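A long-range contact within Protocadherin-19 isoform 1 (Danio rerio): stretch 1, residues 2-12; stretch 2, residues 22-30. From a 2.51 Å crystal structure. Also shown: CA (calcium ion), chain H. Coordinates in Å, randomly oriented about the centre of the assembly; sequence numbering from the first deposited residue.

Stretch 1 (2-12) PVFDEPVYTVN
Stretch 2 (22-30) LVIDLNATD

How do the two stretches run past each other? Residues 8-12 and 22-25 are strands in nearly antiparallel directions, 158° between them, with axes no nearer than 7.6 Å; that spacing leaves room for side chains rather than backbone hydrogen bonds. V23, at phi/psi -113/-56, departs from the extended form. V11 CA is 6.9 Å from V23 CA. At the other end the loops close in, and F4 CA sits 4.0 Å from A28 CA.

Which backbone atoms join the loops? V3, extended at phi/psi -150/121, donates from N to A28 O at 2.9 Å, and D5, at -56/-44, donates from N to N27 O at 3.2 Å with a more bent angle of 137°. Between these bonds, F4 CA approaches N27 O at 3.4 Å and A28 CA approaches V3 O at 3.1 Å, both as CA-H...O contacts.

What do the aromatic rings do? F4 (chi1 m, chi2 -79°) starts away from stretch 2, yet its ring returns to it: A28, pointing toward stretch 1, sets CB over one face, 3.9 Å from the centroid of the F4 ring, while L26 CB meets its edge, 4.0 Å from F4 CE1. Alanine's small methyl suits this close approach, and P2 CB also packs 3.7 Å from A28 CB. Y9 (m, 92°) points toward stretch 2 and receives L26 CD2 over one face, 3.7 Å from its ring centroid; L26 is m,t. Within stretch 1, E6 N donates to Y9 OH at 3.1 Å, so the tyrosine hydroxyl has a partner.

How is the space between the strands filled? Apolar side chains supply most of the contact, and V11 and I24 both point toward the opposing stretch. V11 (m) places CG2 3.8 Å from CG1 of V23 (t) and CG1 3.5 Å from V23 O; I24 (t,t) extends CD1 to 3.8 Å from Y9 CD2 and 4.1 Å from V11 CG1. Together the stretches bury 544 Å², both sides summed; F4, V23, L26 and A28 are buried, and all are apolar.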

# COMPACT_ATOMS: atom_id res chain seq x y z
N PRO A 2 -31.07 20.49 16.71
CA PRO A 2 -30.27 19.30 16.97
C PRO A 2 -28.86 19.62 17.45
O PRO A 2 -28.39 20.74 17.33
CB PRO A 2 -30.23 18.60 15.61
CG PRO A 2 -30.55 19.66 14.61
CD PRO A 2 -31.53 20.54 15.31
N VAL A 3 -28.25 18.62 18.08
CA VAL A 3 -26.89 18.72 18.60
C VAL A 3 -26.34 17.32 18.52
O VAL A 3 -26.95 16.42 19.06
CB VAL A 3 -26.88 19.12 20.09
CG1 VAL A 3 -25.46 19.24 20.59
CG2 VAL A 3 -27.63 20.41 20.33
N PHE A 4 -25.24 17.11 17.80
CA PHE A 4 -24.57 15.83 17.72
C PHE A 4 -23.98 15.46 19.09
O PHE A 4 -23.53 16.33 19.84
CB PHE A 4 -23.47 15.84 16.65
CG PHE A 4 -24.00 15.77 15.24
CD1 PHE A 4 -24.41 14.56 14.70
CD2 PHE A 4 -24.14 16.93 14.48
CE1 PHE A 4 -24.97 14.50 13.42
CE2 PHE A 4 -24.69 16.87 13.20
CZ PHE A 4 -25.07 15.65 12.66
N ASP A 5 -24.02 14.17 19.43
CA ASP A 5 -23.60 13.72 20.76
C ASP A 5 -22.19 14.20 21.00
O ASP A 5 -21.87 14.71 22.05
CB ASP A 5 -23.69 12.19 20.93
CG ASP A 5 -25.16 11.65 20.95
OD1 ASP A 5 -26.07 12.37 21.39
OD2 ASP A 5 -25.41 10.48 20.56
N GLU A 6 -21.35 14.05 19.99
CA GLU A 6 -19.99 14.56 20.06
C GLU A 6 -19.82 15.53 18.91
O GLU A 6 -20.54 15.43 17.93
CB GLU A 6 -18.99 13.40 19.94
CG GLU A 6 -18.89 12.53 21.19
CD GLU A 6 -18.42 13.31 22.42
OE1 GLU A 6 -19.28 13.84 23.14
OE2 GLU A 6 -17.19 13.44 22.63
N PRO A 7 -18.93 16.52 19.08
CA PRO A 7 -18.49 17.43 17.98
C PRO A 7 -17.61 16.78 16.88
O PRO A 7 -17.62 17.25 15.75
CB PRO A 7 -17.65 18.50 18.73
CG PRO A 7 -17.25 17.86 20.03
CD PRO A 7 -18.32 16.85 20.38
N VAL A 8 -16.75 15.84 17.27
CA VAL A 8 -15.87 15.11 16.36
C VAL A 8 -15.87 13.60 16.69
O VAL A 8 -15.76 13.22 17.83
CB VAL A 8 -14.42 15.60 16.53
CG1 VAL A 8 -13.46 14.77 15.68
CG2 VAL A 8 -14.31 17.07 16.16
N TYR A 9 -15.93 12.75 15.66
CA TYR A 9 -15.98 11.31 15.85
C TYR A 9 -14.84 10.74 15.03
O TYR A 9 -14.52 11.30 13.99
CB TYR A 9 -17.29 10.73 15.31
CG TYR A 9 -18.56 11.30 15.91
CD1 TYR A 9 -19.21 12.38 15.31
CD2 TYR A 9 -19.19 10.67 16.97
CE1 TYR A 9 -20.43 12.85 15.79
CE2 TYR A 9 -20.40 11.13 17.45
CZ TYR A 9 -21.01 12.22 16.86
OH TYR A 9 -22.22 12.68 17.35
N THR A 10 -14.17 9.70 15.54
CA THR A 10 -13.11 9.02 14.78
C THR A 10 -13.30 7.51 14.76
O THR A 10 -13.57 6.91 15.76
CB THR A 10 -11.68 9.37 15.26
OG1 THR A 10 -11.43 8.79 16.53
CG2 THR A 10 -11.48 10.88 15.36
N VAL A 11 -13.26 6.93 13.59
CA VAL A 11 -13.68 5.56 13.41
C VAL A 11 -12.61 4.91 12.59
O VAL A 11 -11.97 5.57 11.79
CB VAL A 11 -15.05 5.41 12.69
CG1 VAL A 11 -16.18 5.58 13.68
CG2 VAL A 11 -15.18 6.47 11.63
N ASN A 12 -12.34 3.65 12.92
CA ASN A 12 -11.45 2.85 12.15
C ASN A 12 -12.22 1.97 11.20
O ASN A 12 -13.21 1.35 11.59
CB ASN A 12 -10.64 2.00 13.09
CG ASN A 12 -9.67 2.82 13.90
OD1 ASN A 12 -9.03 3.72 13.37
ND2 ASN A 12 -9.57 2.53 15.19
N LEU A 22 -20.92 -0.89 8.04
CA LEU A 22 -21.24 0.22 8.94
C LEU A 22 -19.97 0.99 9.29
O LEU A 22 -18.90 0.42 9.44
CB LEU A 22 -21.90 -0.27 10.22
CG LEU A 22 -22.08 0.79 11.32
CD1 LEU A 22 -23.21 1.74 10.97
CD2 LEU A 22 -22.30 0.14 12.69
N VAL A 23 -20.07 2.31 9.31
CA VAL A 23 -18.97 3.16 9.69
C VAL A 23 -19.32 3.86 10.99
O VAL A 23 -18.62 3.70 11.98
CB VAL A 23 -18.72 4.24 8.63
CG1 VAL A 23 -17.81 5.33 9.19
CG2 VAL A 23 -18.17 3.60 7.36
N ILE A 24 -20.46 4.57 11.00
CA ILE A 24 -21.01 5.06 12.25
C ILE A 24 -22.47 5.46 12.14
O ILE A 24 -22.95 5.79 11.07
CB ILE A 24 -20.15 6.22 12.80
CG1 ILE A 24 -20.60 6.63 14.19
CG2 ILE A 24 -20.11 7.42 11.86
CD1 ILE A 24 -19.57 7.44 14.93
N ASP A 25 -23.19 5.29 13.23
CA ASP A 25 -24.59 5.70 13.34
C ASP A 25 -24.65 7.00 14.19
O ASP A 25 -24.30 7.01 15.37
CB ASP A 25 -25.39 4.56 13.98
CG ASP A 25 -26.91 4.85 14.13
OD1 ASP A 25 -27.43 5.93 13.76
OD2 ASP A 25 -27.58 3.95 14.68
N LEU A 26 -24.90 8.12 13.52
CA LEU A 26 -24.85 9.42 14.18
C LEU A 26 -26.20 9.76 14.80
O LEU A 26 -27.23 9.23 14.40
CB LEU A 26 -24.42 10.51 13.20
CG LEU A 26 -23.03 10.42 12.60
CD1 LEU A 26 -22.84 11.53 11.60
CD2 LEU A 26 -21.94 10.54 13.65
N ASN A 27 -26.17 10.66 15.76
CA ASN A 27 -27.36 11.07 16.49
C ASN A 27 -27.29 12.55 16.91
O ASN A 27 -26.40 12.97 17.67
CB ASN A 27 -27.51 10.20 17.72
CG ASN A 27 -28.96 9.93 18.07
OD1 ASN A 27 -29.74 10.85 18.31
ND2 ASN A 27 -29.33 8.65 18.08
N ALA A 28 -28.28 13.33 16.48
CA ALA A 28 -28.37 14.72 16.89
C ALA A 28 -29.72 15.11 17.47
O ALA A 28 -29.96 16.29 17.70
CB ALA A 28 -27.99 15.62 15.73
N THR A 29 -30.54 14.12 17.83
CA THR A 29 -31.87 14.35 18.43
C THR A 29 -32.14 13.29 19.50
O THR A 29 -31.21 12.70 20.03
CB THR A 29 -32.97 14.28 17.36
OG1 THR A 29 -32.88 13.04 16.66
CG2 THR A 29 -32.83 15.41 16.35
N ASP A 30 -33.41 13.14 19.91
CA ASP A 30 -33.95 11.83 20.34
C ASP A 30 -35.49 11.84 20.38
O ASP A 30 -36.10 12.90 20.25
CB ASP A 30 -33.42 11.45 21.73
CG ASP A 30 -33.00 9.98 21.82
OD1 ASP A 30 -33.81 9.08 21.48
OD2 ASP A 30 -31.86 9.73 22.26
CA CA H . -29.05 7.63 14.24
O HOH W 1 -28.52 7.15 16.17
O HOH W 2 -30.41 9.50 14.63